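Local structure of kinesin-like protein (Caenorhabditis elegans, 5X3E) at residues V217-V222 and S297-K302; M254-A259 and T392-N397; Y230-D235 and E279-S284; T145-F150 and S265-A270. The protein is a kinesin-6 motor, captured here in its nucleotide-free state, that probably couples ATP hydrolysis to movement along microtubules. All coordinates share one frame; numbering follows the deposited sequence.

Contact 1 of 4, residues V217-V222 and S297-K302; sequences VFVTYV and SVFTIK. With SO4 (sulfate ion), chain C.
Two neighbouring antiparallel strands of the central sheet of the motor domain meet here, with Phe-218/Lys-302, Thr-220/Thr-300 and Val-222/Val-298 as hydrogen-bonded pairs and Val-219/Ile-301 and Tyr-221/Phe-299 as non-hydrogen-bonded pairs. Tyr-221 can be followed from CB to its hydroxyl. Its CG stands anti to the backbone N, and CB already lies 4.0 Å from Phe-299 CD1. One step on, Tyr-221 CG receives the same Phe-299 CD1 at 3.7 Å, so the phenylalanine edge points onto a ring face in a T-shaped pair with planes at 80°. At the ring edge, Tyr-221 CD1 lies 3.2 Å from Val-298 O. Farther out, Tyr-221 CE1 reaches Ser-297 CB at 3.8 Å. At the tip, Tyr-221 OH accepts from a water 2.9 Å away that also bonds Ser-297 OG, and the hydroxyl is also hydrogen-bonded to Glu-278 OE2. On the reverse face of the sheet, Thr-220 OG1 donates to a sulfate oxygen and Lys-302 NZ grips another oxygen of the same ion, its ammonium also salt-bridged to Asp-261. The sheet continues through strand 262-264 beside 217-222 and strand 325-333 beside 297-302. Phe-274 of helix 267-281 meets both rings of the T-shaped pair, and helix 141-152 covers Ile-301 on the same face.

Contact 2 of 4, residues M254-A259 and T392-N397; sequences MYVDGA and THLFKN. With SO4 (sulfate ion), chain C; SO4 (sulfate ion), chain M.
A short beta-hairpin, strand 254-256 paired with strand 243-248, packs here against the break between helices 390-394 and 396-399; in kinesins the corresponding hairpin and helix contribute to the microtubule-binding surface, a role that is likely in this motor too. Met-254 carries the contact. Its CG is anti to the carbonyl carbon and the chain bends at both later torsions, so the side chain folds over the carbonyls of His-393 and Leu-394. Met-254 CB lies 3.2 Å from Leu-394 O, and Met-254 CG lies 3.4 Å from His-393 O. The sulfur then approaches the His-393 ring obliquely, Met-254 SD standing 4.6 Å from the ring centroid. Beyond it the methyl rests across the lysine arm, with Met-254 CE 3.4 Å from Lys-396 CD. An alanine here removes the sulfur near the imidazole and the methyl on Lys-396, and would probably seat the hairpin less firmly on the helix break. Farther along the strand, Val-256 CG2 meets Leu-394 CD1 at 4.1 Å. His-393 NE2 and Lys-396 NZ share one sulfate through weak bonds, whereas Val-256 N donates to the sulfate that is also held by Thr-220 and Lys-302. Asn-397 straddles the start of the strand: its ND2 donates to Gln-252 O, and its OD1 accepts in the carboxamide plane from Met-254 N at 3.0 Å, with a nearly straight N-H...O angle of 164°.

Contact 3 of 4, residues Y230-D235 and E279-S284; sequences YDLLED and ERRRVS
Arg-280 and Leu-232 reach past each other in opposite directions, each laying its side chain on the backbone of the other segment. Arg-280 points toward the turn at 231-234, and a bend at chi2 (70°) curls its aliphatic part round one carbonyl, with Arg-280 CG 3.4 Å from Leu-232 O. The guanidinium then turns back so that Arg-280 NH1 donates to Leu-232 O at 3.0 Å, the oxygen near the guanidinium plane but the donor above the carbonyl plane. Glu-234 O takes two weak bonds, from Arg-280 NH1 at 2.9 Å and from Arg-280 NH2 at 3.0 Å, so one cationic end bridges the carbonyls of Leu-232 and Glu-234. Leu-232 runs the other way, its CD2 3.7 Å from Arg-281 N. It lies alongside the base of Arg-281, whose guanidinium leads off to a salt bridge with Glu-278. The receiving loop is itself ordered: a type I turn spans Asp-231 to Glu-234, and Asp-231 OD2 accepts from Leu-233 N in an Asx turn. The contact thus ties the C-terminal end of helix 267-281 to the loop leaving strand 228-231, with Tyr-221 and Glu-223 of strand 213-225 packed against Leu-232.

Contact 4 of 4, residues T145-F150 and S265-A270; sequences TLDVIF and SSSEEA. With SO4 (sulfate ion), chain F.
The Phe-150 ring lies flat beneath a peptide unit: Ser-266 C sits 3.4 Å above the ring plane and over its centre, while Ser-267 N stands over the same face, nearer the rim. Leu-146 O, one turn back in the same helix, lies at the ring edge and in its plane. With CG anti to the carbonyl carbon, the side chain leans out from helix 141-152 to reach the start of helix 267-281, and Phe-150 CE1 comes within 3.4 Å of Ser-265 C. A leucine here has no flat face for the Ser-266/Ser-267 peptide and would probably loosen the packing between the two helices. The second flat group, the Asp-147 carboxylate, is met from above its plane by Ser-267 OG, which donates to Asp-147 OD1 at 2.6 Å. Arg-199 also holds that oxygen through a salt bridge, and Glu-202 N donates to OD2. To one side, Leu-146 CD2 packs on Ala-270 CB at 3.8 Å. Ser-266 is the N-cap of helix 267-281, its OG accepting from Glu-269 N at 3.0 Å; Glu-269 OE2 takes Ser-265 N through its anti lone pair. Gripped by a hydroxyl, a guanidinium and a backbone N-H beside the positive end of a helix dipole, Asp-147 is likely to remain ionised, so that charge and an aromatic face together join the two helices.

How the contacts relate
Contact 1 is the fully buried centre, regular backbone pairing inside the sheet, and the other three touch it. Contact 3 is buried farther from the chain centre, contacts 2 and 4 only partly. Contacts 3 and 4 use opposite ends of helix 267-281: the first binds carbonyls with an arginine, the second combines a carboxylate with an aromatic face. Contact 4 reaches the sheet where Leu-146 and Ile-149 pack on Ile-301, and contact 3 where Tyr-221 O lies 3.0 Å from Leu-232 N, a probable hydrogen bond. Contact 2 lies on the other face, where Phe-395 meets Val-298 and a sulfate is shared with contact 1. Contacts 2 and 4 do not touch.

Contact 1 of 4, residues V217-V222 and S297-K302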
# COMPACT_ATOMS: atom_id res chain seq x y z
N VAL A 217 9.70 -5.66 -11.99
CA VAL A 217 8.66 -5.12 -11.13
C VAL A 217 7.31 -5.66 -11.58
O VAL A 217 6.96 -5.60 -12.77
CB VAL A 217 8.66 -3.58 -11.13
CG1 VAL A 217 7.55 -3.04 -10.24
CG2 VAL A 217 10.01 -3.05 -10.66
N PHE A 218 6.56 -6.20 -10.63
CA PHE A 218 5.20 -6.66 -10.85
C PHE A 218 4.29 -5.91 -9.90
O PHE A 218 4.68 -5.61 -8.77
CB PHE A 218 5.08 -8.18 -10.63
CG PHE A 218 5.77 -9.01 -11.67
CD1 PHE A 218 5.05 -9.60 -12.70
CD2 PHE A 218 7.14 -9.22 -11.61
CE1 PHE A 218 5.68 -10.37 -13.66
CE2 PHE A 218 7.78 -10.00 -12.58
CZ PHE A 218 7.05 -10.57 -13.60
N VAL A 219 3.10 -5.57 -10.35
CA VAL A 219 2.11 -4.94 -9.49
C VAL A 219 0.85 -5.79 -9.48
O VAL A 219 0.47 -6.37 -10.50
CB VAL A 219 1.79 -3.49 -9.92
CG1 VAL A 219 3.05 -2.63 -9.87
CG2 VAL A 219 1.17 -3.45 -11.30
N THR A 220 0.23 -5.88 -8.31
CA THR A 220 -1.13 -6.37 -8.19
C THR A 220 -1.98 -5.25 -7.61
O THR A 220 -1.51 -4.48 -6.76
CB THR A 220 -1.23 -7.62 -7.30
OG1 THR A 220 -0.72 -7.35 -6.00
CG2 THR A 220 -0.44 -8.76 -7.91
N TYR A 221 -3.20 -5.11 -8.10
CA TYR A 221 -4.14 -4.12 -7.59
C TYR A 221 -5.41 -4.85 -7.19
O TYR A 221 -6.08 -5.44 -8.04
CB TYR A 221 -4.43 -3.03 -8.61
CG TYR A 221 -5.03 -1.78 -8.00
CD1 TYR A 221 -5.15 -1.64 -6.62
CD2 TYR A 221 -5.47 -0.73 -8.81
CE1 TYR A 221 -5.70 -0.50 -6.06
CE2 TYR A 221 -6.02 0.42 -8.25
CZ TYR A 221 -6.13 0.53 -6.87
OH TYR A 221 -6.67 1.67 -6.31
N VAL A 222 -5.74 -4.80 -5.90
CA VAL A 222 -6.79 -5.61 -5.32
C VAL A 222 -7.71 -4.73 -4.49
O VAL A 222 -7.26 -3.76 -3.86
CB VAL A 222 -6.19 -6.75 -4.47
CG1 VAL A 222 -7.24 -7.46 -3.75
CG2 VAL A 222 -5.51 -7.77 -5.38
N SER A 297 -8.60 -0.35 -1.02
CA SER A 297 -7.84 -0.59 -2.24
C SER A 297 -6.40 -0.94 -1.88
O SER A 297 -5.75 -0.20 -1.12
CB SER A 297 -7.89 0.62 -3.17
OG SER A 297 -7.45 1.78 -2.50
N VAL A 298 -5.90 -2.03 -2.44
CA VAL A 298 -4.60 -2.59 -2.08
C VAL A 298 -3.75 -2.63 -3.33
O VAL A 298 -4.00 -3.44 -4.24
CB VAL A 298 -4.73 -3.98 -1.45
CG1 VAL A 298 -3.37 -4.52 -1.04
CG2 VAL A 298 -5.69 -3.94 -0.26
N PHE A 299 -2.74 -1.77 -3.39
CA PHE A 299 -1.81 -1.72 -4.51
C PHE A 299 -0.46 -2.22 -4.01
O PHE A 299 0.15 -1.60 -3.14
CB PHE A 299 -1.73 -0.31 -5.09
CG PHE A 299 -0.95 -0.23 -6.37
CD1 PHE A 299 -1.56 -0.49 -7.58
CD2 PHE A 299 0.39 0.11 -6.36
CE1 PHE A 299 -0.85 -0.41 -8.76
CE2 PHE A 299 1.11 0.18 -7.54
CZ PHE A 299 0.49 -0.08 -8.74
N THR A 300 -0.02 -3.36 -4.53
CA THR A 300 1.21 -4.00 -4.06
C THR A 300 2.27 -3.93 -5.14
O THR A 300 2.07 -4.43 -6.25
CB THR A 300 0.95 -5.45 -3.67
OG1 THR A 300 -0.05 -5.50 -2.64
CG2 THR A 300 2.23 -6.09 -3.16
N ILE A 301 3.41 -3.32 -4.81
CA ILE A 301 4.57 -3.25 -5.69
C ILE A 301 5.52 -4.36 -5.29
O ILE A 301 6.00 -4.39 -4.15
CB ILE A 301 5.25 -1.87 -5.60
CG1 ILE A 301 4.23 -0.76 -5.82
CG2 ILE A 301 6.39 -1.79 -6.62
CD1 ILE A 301 4.69 0.60 -5.37
N LYS A 302 5.78 -5.28 -6.21
CA LYS A 302 6.66 -6.41 -5.96
C LYS A 302 7.96 -6.25 -6.72
O LYS A 302 7.95 -6.05 -7.94
CB LYS A 302 5.98 -7.73 -6.36
CG LYS A 302 4.69 -8.00 -5.63
CD LYS A 302 4.08 -9.31 -6.09
CE LYS A 302 2.79 -9.59 -5.34
NZ LYS A 302 2.20 -10.90 -5.73
S SO4 C . -1.33 -10.64 -4.33
O1 SO4 C . -0.01 -11.26 -4.24
O2 SO4 C . -1.26 -9.25 -3.89
O3 SO4 C . -2.27 -11.36 -3.47
O4 SO4 C . -1.81 -10.70 -5.70
O HOH W 1 -2.28 -5.84 -4.06
O HOH W 2 -5.25 3.16 -4.26

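Contact 2 of 4, residues M254-A259 and T392-N397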
# COMPACT_ATOMS: atom_id res chain seq x y z
N MET A 254 0.78 -14.35 2.79
CA MET A 254 -0.58 -14.12 2.31
C MET A 254 -0.55 -13.65 0.86
O MET A 254 0.38 -12.97 0.42
CB MET A 254 -1.28 -13.09 3.18
CG MET A 254 -1.50 -13.55 4.61
SD MET A 254 -2.47 -15.07 4.69
CE MET A 254 -1.35 -16.06 5.67
N TYR A 255 -1.58 -14.03 0.10
CA TYR A 255 -1.75 -13.55 -1.26
C TYR A 255 -3.20 -13.76 -1.69
O TYR A 255 -3.98 -14.44 -1.02
CB TYR A 255 -0.78 -14.23 -2.24
CG TYR A 255 -1.12 -15.67 -2.60
CD1 TYR A 255 -1.66 -15.99 -3.84
CD2 TYR A 255 -0.89 -16.71 -1.70
CE1 TYR A 255 -1.97 -17.31 -4.18
CE2 TYR A 255 -1.19 -18.04 -2.03
CZ TYR A 255 -1.73 -18.32 -3.27
OH TYR A 255 -2.03 -19.62 -3.61
N VAL A 256 -3.54 -13.16 -2.82
CA VAL A 256 -4.87 -13.29 -3.42
C VAL A 256 -4.76 -14.33 -4.53
O VAL A 256 -4.02 -14.14 -5.50
CB VAL A 256 -5.38 -11.94 -3.94
CG1 VAL A 256 -6.73 -12.10 -4.60
CG2 VAL A 256 -5.46 -10.90 -2.82
N ASP A 257 -5.50 -15.43 -4.37
CA ASP A 257 -5.32 -16.64 -5.18
C ASP A 257 -5.31 -16.36 -6.68
O ASP A 257 -4.30 -16.58 -7.35
CB ASP A 257 -6.42 -17.65 -4.81
CG ASP A 257 -6.24 -19.00 -5.49
OD1 ASP A 257 -5.26 -19.18 -6.23
OD2 ASP A 257 -7.06 -19.90 -5.23
N GLY A 258 -6.41 -15.87 -7.22
CA GLY A 258 -6.46 -15.62 -8.65
C GLY A 258 -6.09 -14.22 -9.11
O GLY A 258 -6.35 -13.90 -10.28
N ALA A 259 -5.51 -13.40 -8.25
CA ALA A 259 -5.12 -12.05 -8.66
C ALA A 259 -3.97 -12.07 -9.64
O ALA A 259 -3.06 -12.91 -9.55
CB ALA A 259 -4.74 -11.21 -7.44
N THR A 392 -7.78 -7.68 7.39
CA THR A 392 -6.73 -7.97 8.36
C THR A 392 -6.08 -9.33 8.10
O THR A 392 -4.89 -9.50 8.37
CB THR A 392 -7.34 -7.93 9.76
OG1 THR A 392 -7.98 -6.66 9.97
CG2 THR A 392 -6.29 -8.10 10.79
N HIS A 393 -6.83 -10.28 7.54
CA HIS A 393 -6.25 -11.57 7.19
C HIS A 393 -5.19 -11.42 6.11
O HIS A 393 -4.14 -12.07 6.16
CB HIS A 393 -7.38 -12.51 6.74
CG HIS A 393 -6.96 -13.94 6.57
ND1 HIS A 393 -7.63 -14.80 5.73
CD2 HIS A 393 -5.96 -14.66 7.13
CE1 HIS A 393 -7.05 -15.99 5.77
NE2 HIS A 393 -6.04 -15.93 6.61
N LEU A 394 -5.45 -10.55 5.13
CA LEU A 394 -4.51 -10.35 4.03
C LEU A 394 -3.17 -9.80 4.50
O LEU A 394 -2.14 -10.05 3.86
CB LEU A 394 -5.14 -9.41 3.00
CG LEU A 394 -4.34 -9.06 1.75
CD1 LEU A 394 -3.98 -10.31 0.97
CD2 LEU A 394 -5.13 -8.09 0.89
N PHE A 395 -3.14 -9.09 5.63
CA PHE A 395 -1.90 -8.55 6.17
C PHE A 395 -1.48 -9.26 7.45
O PHE A 395 -0.89 -8.64 8.35
CB PHE A 395 -2.03 -7.04 6.38
CG PHE A 395 -2.46 -6.31 5.14
CD1 PHE A 395 -1.65 -6.32 4.01
CD2 PHE A 395 -3.67 -5.63 5.10
CE1 PHE A 395 -2.04 -5.66 2.85
CE2 PHE A 395 -4.06 -4.97 3.95
CZ PHE A 395 -3.25 -4.99 2.82
N LYS A 396 -1.77 -10.56 7.54
CA LYS A 396 -1.40 -11.34 8.71
C LYS A 396 0.10 -11.26 8.99
O LYS A 396 0.51 -11.05 10.13
CB LYS A 396 -1.84 -12.79 8.52
CG LYS A 396 -1.12 -13.79 9.41
CD LYS A 396 -1.42 -15.22 9.00
CE LYS A 396 -0.20 -16.11 9.14
NZ LYS A 396 -0.39 -17.44 8.50
N ASN A 397 0.93 -11.41 7.95
CA ASN A 397 2.37 -11.41 8.14
C ASN A 397 2.85 -10.12 8.79
O ASN A 397 3.62 -10.15 9.76
CB ASN A 397 3.07 -11.64 6.80
CG ASN A 397 2.63 -12.92 6.12
OD1 ASN A 397 2.13 -12.90 5.00
ND2 ASN A 397 2.81 -14.04 6.80
S SO4 C . -1.33 -10.64 -4.33
O1 SO4 C . -0.01 -11.26 -4.24
O2 SO4 C . -1.26 -9.25 -3.89
O3 SO4 C . -2.27 -11.36 -3.47
O4 SO4 C . -1.81 -10.70 -5.70
S SO4 M . -4.52 -19.03 6.73
O1 SO4 M . -4.56 -18.87 5.28
O2 SO4 M . -3.63 -18.04 7.33
O3 SO4 M . -5.87 -18.89 7.27
O4 SO4 M . -4.02 -20.36 7.06

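Contact 3 of 4, residues Y230-D235 and E279-S284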
# COMPACT_ATOMS: atom_id res chain seq x y z
N TYR A 230 -11.60 -8.57 -4.59
CA TYR A 230 -11.66 -8.49 -6.05
C TYR A 230 -10.32 -8.03 -6.62
O TYR A 230 -9.67 -7.15 -6.06
CB TYR A 230 -12.76 -7.53 -6.52
CG TYR A 230 -14.14 -7.88 -6.03
CD1 TYR A 230 -14.94 -8.75 -6.75
CD2 TYR A 230 -14.64 -7.34 -4.85
CE1 TYR A 230 -16.21 -9.08 -6.31
CE2 TYR A 230 -15.91 -7.67 -4.40
CZ TYR A 230 -16.69 -8.54 -5.14
OH TYR A 230 -17.95 -8.87 -4.71
N ASP A 231 -9.94 -8.62 -7.75
CA ASP A 231 -8.75 -8.22 -8.48
C ASP A 231 -9.15 -7.18 -9.53
O ASP A 231 -9.77 -7.51 -10.54
CB ASP A 231 -8.08 -9.44 -9.12
CG ASP A 231 -6.92 -9.07 -10.03
OD1 ASP A 231 -6.52 -9.91 -10.86
OD2 ASP A 231 -6.40 -7.94 -9.90
N LEU A 232 -8.79 -5.92 -9.27
CA LEU A 232 -9.09 -4.83 -10.19
C LEU A 232 -8.36 -4.95 -11.52
O LEU A 232 -8.72 -4.24 -12.46
CB LEU A 232 -8.73 -3.49 -9.53
CG LEU A 232 -9.37 -3.20 -8.17
CD1 LEU A 232 -8.75 -1.95 -7.57
CD2 LEU A 232 -10.86 -3.03 -8.34
N LEU A 233 -7.35 -5.81 -11.61
CA LEU A 233 -6.58 -6.03 -12.83
C LEU A 233 -7.00 -7.30 -13.58
O LEU A 233 -6.31 -7.70 -14.52
CB LEU A 233 -5.09 -6.08 -12.51
CG LEU A 233 -4.58 -4.83 -11.80
CD1 LEU A 233 -3.10 -4.96 -11.56
CD2 LEU A 233 -4.91 -3.60 -12.63
N GLU A 234 -8.08 -7.94 -13.15
CA GLU A 234 -8.53 -9.17 -13.80
C GLU A 234 -8.88 -8.92 -15.26
O GLU A 234 -9.39 -7.86 -15.63
CB GLU A 234 -9.75 -9.72 -13.05
CG GLU A 234 -10.55 -10.79 -13.78
CD GLU A 234 -11.84 -11.12 -13.06
OE1 GLU A 234 -12.53 -12.09 -13.47
OE2 GLU A 234 -12.17 -10.42 -12.08
N ASP A 235 -8.59 -9.92 -16.11
CA ASP A 235 -9.07 -9.93 -17.49
C ASP A 235 -10.55 -10.31 -17.47
O ASP A 235 -10.94 -11.43 -17.80
CB ASP A 235 -8.26 -10.90 -18.34
CG ASP A 235 -6.84 -10.43 -18.56
OD1 ASP A 235 -6.61 -9.20 -18.62
OD2 ASP A 235 -5.94 -11.29 -18.68
N GLU A 279 -10.41 2.29 -12.97
CA GLU A 279 -11.61 2.13 -13.79
C GLU A 279 -12.48 0.99 -13.28
O GLU A 279 -13.71 1.12 -13.21
CB GLU A 279 -11.23 1.89 -15.25
CG GLU A 279 -10.54 3.05 -15.95
CD GLU A 279 -10.40 2.81 -17.45
OE1 GLU A 279 -11.36 2.35 -18.08
OE2 GLU A 279 -9.31 3.09 -17.99
N ARG A 280 -11.87 -0.15 -12.92
CA ARG A 280 -12.66 -1.23 -12.32
C ARG A 280 -13.15 -0.87 -10.93
O ARG A 280 -14.27 -1.23 -10.55
CB ARG A 280 -11.87 -2.53 -12.25
CG ARG A 280 -11.86 -3.40 -13.50
CD ARG A 280 -11.09 -2.86 -14.67
NE ARG A 280 -11.22 -3.78 -15.79
CZ ARG A 280 -10.37 -4.77 -16.05
NH1 ARG A 280 -9.31 -4.95 -15.27
NH2 ARG A 280 -10.57 -5.57 -17.09
N ARG A 281 -12.34 -0.16 -10.15
CA ARG A 281 -12.73 0.17 -8.79
C ARG A 281 -14.00 1.01 -8.75
O ARG A 281 -14.70 1.01 -7.73
CB ARG A 281 -11.60 0.89 -8.07
CG ARG A 281 -11.79 0.95 -6.57
CD ARG A 281 -10.84 1.92 -5.92
NE ARG A 281 -11.57 3.13 -5.61
CZ ARG A 281 -11.66 4.18 -6.42
NH1 ARG A 281 -11.05 4.18 -7.60
NH2 ARG A 281 -12.39 5.22 -6.06
N ARG A 282 -14.32 1.71 -9.84
CA ARG A 282 -15.48 2.59 -9.92
C ARG A 282 -16.77 1.87 -10.27
O ARG A 282 -17.82 2.52 -10.38
CB ARG A 282 -15.21 3.71 -10.93
CG ARG A 282 -14.07 4.63 -10.51
CD ARG A 282 -13.76 5.73 -11.52
NE ARG A 282 -12.56 6.46 -11.13
CZ ARG A 282 -12.52 7.38 -10.17
NH1 ARG A 282 -13.62 7.68 -9.49
NH2 ARG A 282 -11.38 7.99 -9.89
N VAL A 283 -16.74 0.55 -10.43
CA VAL A 283 -17.93 -0.24 -10.74
C VAL A 283 -18.66 -0.54 -9.44
O VAL A 283 -18.25 -1.42 -8.67
CB VAL A 283 -17.56 -1.52 -11.49
CG1 VAL A 283 -18.81 -2.34 -11.76
CG2 VAL A 283 -16.88 -1.17 -12.79
N SER A 284 -19.75 0.18 -9.20
CA SER A 284 -20.57 -0.01 -8.02
C SER A 284 -21.49 -1.22 -8.18
O SER A 284 -21.62 -1.80 -9.27
CB SER A 284 -21.41 1.25 -7.75
OG SER A 284 -22.33 1.04 -6.69

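Contact 4 of 4, residues T145-F150 and S265-A270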
# COMPACT_ATOMS: atom_id res chain seq x y z
N THR A 145 6.38 7.03 -5.10
CA THR A 145 7.00 5.75 -4.76
C THR A 145 7.37 4.97 -6.01
O THR A 145 8.49 4.44 -6.12
CB THR A 145 6.07 4.94 -3.86
OG1 THR A 145 5.91 5.60 -2.61
CG2 THR A 145 6.66 3.56 -3.62
N LEU A 146 6.45 4.88 -6.97
CA LEU A 146 6.77 4.20 -8.23
C LEU A 146 7.94 4.87 -8.93
O LEU A 146 8.82 4.18 -9.46
CB LEU A 146 5.55 4.18 -9.15
CG LEU A 146 4.36 3.32 -8.74
CD1 LEU A 146 3.14 3.66 -9.61
CD2 LEU A 146 4.72 1.84 -8.83
N ASP A 147 7.96 6.20 -8.96
CA ASP A 147 9.07 6.93 -9.56
C ASP A 147 10.39 6.56 -8.90
O ASP A 147 11.35 6.16 -9.57
CB ASP A 147 8.84 8.44 -9.44
CG ASP A 147 7.84 8.97 -10.44
OD1 ASP A 147 7.73 8.39 -11.54
OD2 ASP A 147 7.16 9.97 -10.11
N VAL A 148 10.45 6.67 -7.57
CA VAL A 148 11.70 6.47 -6.85
C VAL A 148 12.17 5.02 -6.96
O VAL A 148 13.37 4.76 -7.09
CB VAL A 148 11.53 6.92 -5.39
CG1 VAL A 148 12.72 6.49 -4.57
CG2 VAL A 148 11.36 8.43 -5.34
N ILE A 149 11.24 4.06 -6.88
CA ILE A 149 11.61 2.65 -7.06
C ILE A 149 12.31 2.46 -8.40
O ILE A 149 13.43 1.94 -8.47
CB ILE A 149 10.37 1.74 -6.94
CG1 ILE A 149 9.93 1.62 -5.48
CG2 ILE A 149 10.65 0.35 -7.51
CD1 ILE A 149 8.55 1.02 -5.32
N PHE A 150 11.67 2.89 -9.49
CA PHE A 150 12.26 2.69 -10.81
C PHE A 150 13.53 3.51 -10.99
O PHE A 150 14.42 3.11 -11.75
CB PHE A 150 11.25 3.03 -11.90
CG PHE A 150 10.27 1.93 -12.15
CD1 PHE A 150 10.58 0.91 -13.03
CD2 PHE A 150 9.05 1.91 -11.51
CE1 PHE A 150 9.69 -0.11 -13.26
CE2 PHE A 150 8.15 0.89 -11.74
CZ PHE A 150 8.47 -0.13 -12.62
N SER A 265 7.47 -2.17 -16.69
CA SER A 265 8.85 -1.82 -16.98
C SER A 265 9.21 -0.40 -16.57
O SER A 265 10.40 -0.06 -16.60
CB SER A 265 9.14 -2.01 -18.47
OG SER A 265 9.11 -3.38 -18.83
N SER A 266 8.24 0.42 -16.20
CA SER A 266 8.52 1.80 -15.86
C SER A 266 7.46 2.34 -14.91
O SER A 266 6.35 1.80 -14.82
CB SER A 266 8.62 2.68 -17.12
OG SER A 266 7.35 2.83 -17.73
N SER A 267 7.83 3.41 -14.21
CA SER A 267 6.87 4.13 -13.37
C SER A 267 5.65 4.52 -14.18
O SER A 267 4.51 4.43 -13.70
CB SER A 267 7.54 5.38 -12.78
OG SER A 267 6.72 5.98 -11.80
N GLU A 268 5.88 4.95 -15.42
CA GLU A 268 4.80 5.30 -16.33
C GLU A 268 3.88 4.11 -16.60
O GLU A 268 2.66 4.22 -16.49
CB GLU A 268 5.39 5.82 -17.63
CG GLU A 268 4.37 6.21 -18.65
CD GLU A 268 3.44 7.28 -18.16
OE1 GLU A 268 3.86 8.15 -17.36
OE2 GLU A 268 2.26 7.27 -18.58
N GLU A 269 4.46 2.95 -16.94
CA GLU A 269 3.64 1.78 -17.23
C GLU A 269 2.88 1.33 -15.99
O GLU A 269 1.72 0.91 -16.08
CB GLU A 269 4.52 0.66 -17.79
CG GLU A 269 3.77 -0.59 -18.17
CD GLU A 269 4.57 -1.50 -19.08
OE1 GLU A 269 4.03 -1.94 -20.12
OE2 GLU A 269 5.75 -1.77 -18.76
N ALA A 270 3.52 1.41 -14.81
CA ALA A 270 2.86 1.01 -13.57
C ALA A 270 1.65 1.89 -13.29
O ALA A 270 0.61 1.41 -12.82
CB ALA A 270 3.85 1.07 -12.41
S SO4 F . 10.34 -4.80 -22.36
O1 SO4 F . 10.82 -4.68 -23.73
O2 SO4 F . 11.06 -3.87 -21.49
O3 SO4 F . 8.91 -4.47 -22.34
O4 SO4 F . 10.56 -6.16 -21.90